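Local coordinates for protein nicotinate-nucleotide--dimethylbenzimidazole phosphoribosyltransferase (PDB 1WX1) that probably makes alpha-ribazole 5'-phosphate from nicotinate mononucleotide and 5,6-dimethylbenzimidazole, a step in cobalamin biosynthesis, at residues G82-C94 with L302-R316. Numbering follows the deposited sequence.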
loop_
_atom_site.group_PDB
_atom_site.type_symbol
_atom_site.label_atom_id
_atom_site.label_comp_id
_atom_site.label_asym_id
_atom_site.label_seq_id
_atom_site.Cartn_x
_atom_site.Cartn_y
_atom_site.Cartn_z
ATOM N N GLY A 82 -10.048 -16.184 -12.145
ATOM C CA GLY A 82 -8.933 -15.776 -12.981
ATOM C C GLY A 82 -8.717 -14.285 -13.191
ATOM O O GLY A 82 -7.835 -13.901 -13.960
ATOM N N ALA A 83 -9.500 -13.442 -12.524
ATOM C CA ALA A 83 -9.357 -11.995 -12.683
ATOM C C ALA A 83 -8.413 -11.381 -11.655
ATOM O O ALA A 83 -8.064 -12.009 -10.654
ATOM C CB ALA A 83 -10.720 -11.316 -12.602
ATOM N N ALA A 84 -8.002 -10.143 -11.909
ATOM C CA ALA A 84 -7.100 -9.447 -11.003
ATOM C C ALA A 84 -7.710 -9.369 -9.606
ATOM O O ALA A 84 -7.028 -9.604 -8.603
ATOM C CB ALA A 84 -6.812 -8.037 -11.530
ATOM N N ILE A 85 -8.999 -9.054 -9.537
ATOM C CA ILE A 85 -9.664 -8.937 -8.246
ATOM C C ILE A 85 -9.577 -10.226 -7.427
ATOM O O ILE A 85 -9.383 -10.176 -6.214
ATOM C CB ILE A 85 -11.154 -8.505 -8.404
ATOM C CG1 ILE A 85 -11.747 -8.196 -7.025
ATOM C CG2 ILE A 85 -11.961 -9.592 -9.102
ATOM C CD1 ILE A 85 -11.029 -7.073 -6.295
ATOM N N ASN A 86 -9.709 -11.380 -8.076
ATOM C CA ASN A 86 -9.616 -12.639 -7.346
ATOM C C ASN A 86 -8.227 -12.812 -6.745
ATOM O O ASN A 86 -8.087 -13.283 -5.615
ATOM C CB ASN A 86 -9.889 -13.841 -8.255
ATOM C CG ASN A 86 -11.257 -13.799 -8.885
ATOM O OD1 ASN A 86 -11.399 -13.414 -10.041
ATOM N ND2 ASN A 86 -12.278 -14.184 -8.121
ATOM N N GLN A 87 -7.204 -12.443 -7.512
ATOM C CA GLN A 87 -5.823 -12.578 -7.062
ATOM C C GLN A 87 -5.500 -11.648 -5.899
ATOM O O GLN A 87 -4.852 -12.052 -4.930
ATOM C CB GLN A 87 -4.860 -12.307 -8.222
ATOM C CG GLN A 87 -5.031 -13.246 -9.410
ATOM C CD GLN A 87 -5.149 -14.707 -9.000
ATOM O OE1 GLN A 87 -4.370 -15.205 -8.188
ATOM N NE2 GLN A 87 -6.128 -15.402 -9.570
ATOM N N PHE A 88 -5.951 -10.403 -5.993
ATOM C CA PHE A 88 -5.699 -9.435 -4.934
ATOM C C PHE A 88 -6.477 -9.792 -3.672
ATOM O O PHE A 88 -5.975 -9.635 -2.561
ATOM C CB PHE A 88 -6.066 -8.022 -5.407
ATOM C CG PHE A 88 -5.164 -7.488 -6.496
ATOM C CD1 PHE A 88 -3.996 -8.165 -6.854
ATOM C CD2 PHE A 88 -5.467 -6.295 -7.143
ATOM C CE1 PHE A 88 -3.145 -7.663 -7.842
ATOM C CE2 PHE A 88 -4.623 -5.782 -8.134
ATOM C CZ PHE A 88 -3.456 -6.472 -8.480
ATOM N N ALA A 89 -7.700 -10.283 -3.845
ATOM C CA ALA A 89 -8.526 -10.661 -2.706
ATOM C C ALA A 89 -7.864 -11.800 -1.936
ATOM O O ALA A 89 -7.949 -11.869 -0.710
ATOM C CB ALA A 89 -9.911 -11.077 -3.178
ATOM N N LEU A 90 -7.201 -12.696 -2.659
ATOM C CA LEU A 90 -6.524 -13.818 -2.018
ATOM C C LEU A 90 -5.404 -13.304 -1.113
ATOM O O LEU A 90 -5.209 -13.797 0.000
ATOM C CB LEU A 90 -5.934 -14.756 -3.076
ATOM C CG LEU A 90 -5.227 -15.996 -2.519
ATOM C CD1 LEU A 90 -6.243 -16.895 -1.829
ATOM C CD2 LEU A 90 -4.530 -16.742 -3.650
ATOM N N ALA A 91 -4.675 -12.304 -1.595
ATOM C CA ALA A 91 -3.570 -11.734 -0.839
ATOM C C ALA A 91 -4.016 -10.778 0.264
ATOM O O ALA A 91 -3.217 -10.409 1.120
ATOM C CB ALA A 91 -2.608 -11.018 -1.791
ATOM N N ALA A 92 -5.285 -10.387 0.256
ATOM C CA ALA A 92 -5.787 -9.448 1.254
ATOM C C ALA A 92 -6.882 -9.971 2.185
ATOM O O ALA A 92 -7.553 -9.175 2.850
ATOM C CB ALA A 92 -6.272 -8.184 0.556
ATOM N N ASP A 93 -7.051 -11.291 2.249
ATOM C CA ASP A 93 -8.078 -11.913 3.097
ATOM C C ASP A 93 -9.401 -11.183 2.915
ATOM O O ASP A 93 -9.979 -10.629 3.856
ATOM C CB ASP A 93 -7.654 -11.889 4.571
ATOM C CG ASP A 93 -8.660 -12.586 5.480
ATOM O OD1 ASP A 93 -9.247 -13.607 5.060
ATOM O OD2 ASP A 93 -8.861 -12.124 6.619
ATOM N N CYS A 94 -9.879 -11.202 1.681
ATOM C CA CYS A 94 -11.105 -10.525 1.322
ATOM C C CYS A 94 -11.989 -11.453 0.498
ATOM O O CYS A 94 -11.541 -12.016 -0.498
ATOM C CB CYS A 94 -10.749 -9.276 0.510
ATOM S SG CYS A 94 -12.138 -8.299 -0.078
ATOM N N LEU A 302 -7.580 -0.419 -13.746
ATOM C CA LEU A 302 -8.387 -1.605 -14.016
ATOM C C LEU A 302 -9.813 -1.619 -13.461
ATOM O O LEU A 302 -10.753 -1.944 -14.187
ATOM C CB LEU A 302 -7.647 -2.852 -13.526
ATOM C CG LEU A 302 -8.381 -4.181 -13.695
ATOM C CD1 LEU A 302 -8.721 -4.404 -15.160
ATOM C CD2 LEU A 302 -7.516 -5.301 -13.167
ATOM N N GLY A 303 -9.979 -1.277 -12.186
ATOM C CA GLY A 303 -11.308 -1.303 -11.589
ATOM C C GLY A 303 -11.551 -2.652 -10.926
ATOM O O GLY A 303 -10.620 -3.233 -10.378
ATOM N N GLU A 304 -12.786 -3.156 -10.974
ATOM C CA GLU A 304 -13.121 -4.451 -10.369
ATOM C C GLU A 304 -13.040 -4.411 -8.840
ATOM O O GLU A 304 -13.347 -5.400 -8.181
ATOM C CB GLU A 304 -12.158 -5.552 -10.849
ATOM C CG GLU A 304 -12.156 -5.853 -12.334
ATOM C CD GLU A 304 -11.120 -6.916 -12.711
ATOM O OE1 GLU A 304 -10.649 -7.662 -11.816
ATOM O OE2 GLU A 304 -10.784 -7.014 -13.908
ATOM N N GLY A 305 -12.627 -3.281 -8.280
ATOM C CA GLY A 305 -12.481 -3.186 -6.836
ATOM C C GLY A 305 -11.042 -3.485 -6.429
ATOM O O GLY A 305 -10.714 -3.548 -5.237
ATOM N N THR A 306 -10.171 -3.638 -7.425
ATOM C CA THR A 306 -8.767 -3.965 -7.185
ATOM C C THR A 306 -8.026 -3.015 -6.259
ATOM O O THR A 306 -7.337 -3.461 -5.339
ATOM C CB THR A 306 -7.966 -4.052 -8.504
ATOM O OG1 THR A 306 -8.154 -2.851 -9.259
ATOM C CG2 THR A 306 -8.414 -5.254 -9.330
ATOM N N GLY A 307 -8.149 -1.714 -6.507
ATOM C CA GLY A 307 -7.460 -0.742 -5.677
ATOM C C GLY A 307 -7.945 -0.768 -4.242
ATOM O O GLY A 307 -7.150 -0.664 -3.307
ATOM N N ALA A 308 -9.254 -0.909 -4.065
ATOM C CA ALA A 308 -9.838 -0.958 -2.738
ATOM C C ALA A 308 -9.331 -2.164 -1.956
ATOM O O ALA A 308 -9.000 -2.052 -0.776
ATOM C CB ALA A 308 -11.360 -1.009 -2.839
ATOM N N VAL A 309 -9.285 -3.318 -2.616
ATOM C CA VAL A 309 -8.833 -4.547 -1.972
ATOM C C VAL A 309 -7.353 -4.487 -1.600
ATOM O O VAL A 309 -6.952 -4.974 -0.536
ATOM C CB VAL A 309 -9.119 -5.771 -2.875
ATOM C CG1 VAL A 309 -8.455 -7.022 -2.304
ATOM C CG2 VAL A 309 -10.629 -5.985 -2.970
ATOM N N LEU A 310 -6.543 -3.884 -2.465
ATOM C CA LEU A 310 -5.115 -3.745 -2.193
ATOM C C LEU A 310 -4.882 -2.864 -0.968
ATOM O O LEU A 310 -3.860 -2.980 -0.294
ATOM C CB LEU A 310 -4.401 -3.130 -3.398
ATOM C CG LEU A 310 -4.246 -4.024 -4.631
ATOM C CD1 LEU A 310 -3.630 -3.229 -5.769
ATOM C CD2 LEU A 310 -3.374 -5.222 -4.278
ATOM N N ALA A 311 -5.833 -1.980 -0.679
ATOM C CA ALA A 311 -5.705 -1.079 0.466
ATOM C C ALA A 311 -6.172 -1.670 1.795
ATOM O O ALA A 311 -5.903 -1.103 2.857
ATOM C CB ALA A 311 -6.464 0.209 0.195
ATOM N N MET A 312 -6.859 -2.806 1.755
ATOM C CA MET A 312 -7.358 -3.395 2.994
ATOM C C MET A 312 -6.266 -3.740 4.002
ATOM O O MET A 312 -6.431 -3.489 5.195
ATOM C CB MET A 312 -8.227 -4.620 2.696
ATOM C CG MET A 312 -9.526 -4.256 1.985
ATOM S SD MET A 312 -10.658 -5.657 1.798
ATOM C CE MET A 312 -12.139 -4.824 1.228
ATOM N N PRO A 313 -5.142 -4.322 3.548
ATOM C CA PRO A 313 -4.091 -4.644 4.523
ATOM C C PRO A 313 -3.577 -3.375 5.211
ATOM O O PRO A 313 -3.164 -3.409 6.369
ATOM C CB PRO A 313 -3.017 -5.318 3.670
ATOM C CG PRO A 313 -3.813 -5.965 2.576
ATOM C CD PRO A 313 -4.820 -4.887 2.225
ATOM N N LEU A 314 -3.599 -2.254 4.492
ATOM C CA LEU A 314 -3.155 -0.990 5.074
ATOM C C LEU A 314 -4.143 -0.550 6.145
ATOM O O LEU A 314 -3.745 -0.033 7.189
ATOM C CB LEU A 314 -3.043 0.100 4.007
ATOM C CG LEU A 314 -1.932 -0.064 2.976
ATOM C CD1 LEU A 314 -1.945 1.139 2.035
ATOM C CD2 LEU A 314 -0.583 -0.167 3.684
ATOM N N LEU A 315 -5.436 -0.755 5.894
ATOM C CA LEU A 315 -6.439 -0.377 6.879
ATOM C C LEU A 315 -6.273 -1.214 8.143
ATOM O O LEU A 315 -6.420 -0.709 9.258
ATOM C CB LEU A 315 -7.853 -0.565 6.314
ATOM C CG LEU A 315 -8.175 0.251 5.059
ATOM C CD1 LEU A 315 -9.628 0.037 4.665
ATOM C CD2 LEU A 315 -7.917 1.718 5.321
ATOM N N ARG A 316 -5.963 -2.496 7.972
ATOM C CA ARG A 316 -5.771 -3.383 9.120
ATOM C C ARG A 316 -4.548 -2.941 9.916
ATOM O O ARG A 316 -4.575 -2.906 11.145
ATOM C CB ARG A 316 -5.590 -4.835 8.663
ATOM C CG ARG A 316 -6.789 -5.402 7.922
ATOM C CD ARG A 316 -6.741 -6.917 7.855
ATOM N NE ARG A 316 -7.873 -7.450 7.101
ATOM C CZ ARG A 316 -7.843 -7.728 5.802
ATOM N NH1 ARG A 316 -6.730 -7.533 5.106
ATOM N NH2 ARG A 316 -8.933 -8.190 5.193
HETATM O O HOH W 1 -8.809 -8.867 -14.297
#
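With CG beside its backbone N (chi1 -62°) and the chain extended beyond, E304 sends its carboxylate to the start of helix 84-91, while I85, its CG1 anti to N, slides past it in the opposite direction to reach V309. The two segments form a parallel helix pair, the axes of 84-91 and 306-316 lying 8.8 Å apart at 6°, in the alpha/beta fold of this CobT-family enzyme, where M312 of helix 306-321 also packs on strand 157-163 of the parallel six-stranded sheet. E304, the predicted proton acceptor, is held by two geometrically supported links. I85 N donates to E304 OE1 at 3.1 Å, nearly along the C-O axis. A water accepts from A84 N and donates to E304 OE2. D162 receives the backbone N-H of E304, so main chain and carboxylate are both anchored.

Between the helices, I85 CD1 meets V309 CG2 at 3.5 Å, the side chains crossing near a right angle. L310 CD2 lies over one face of the F88 ring, 3.8 Å from its centroid and 18° off the normal, a CH-pi contact; T306 CB sits at the ring edge. C94 SG touches M312 SD at 3.6 Å.

At the far end R316 stretches out to the loop after helix 84-91, its NE bound to G45 O; an alanine here would probably leave the carbonyls of A92 and G45 without these donors. End-on, R316 NH1 and NH2 both grip A92 O at 2.9 Å, NH1 from above the carbonyl plane.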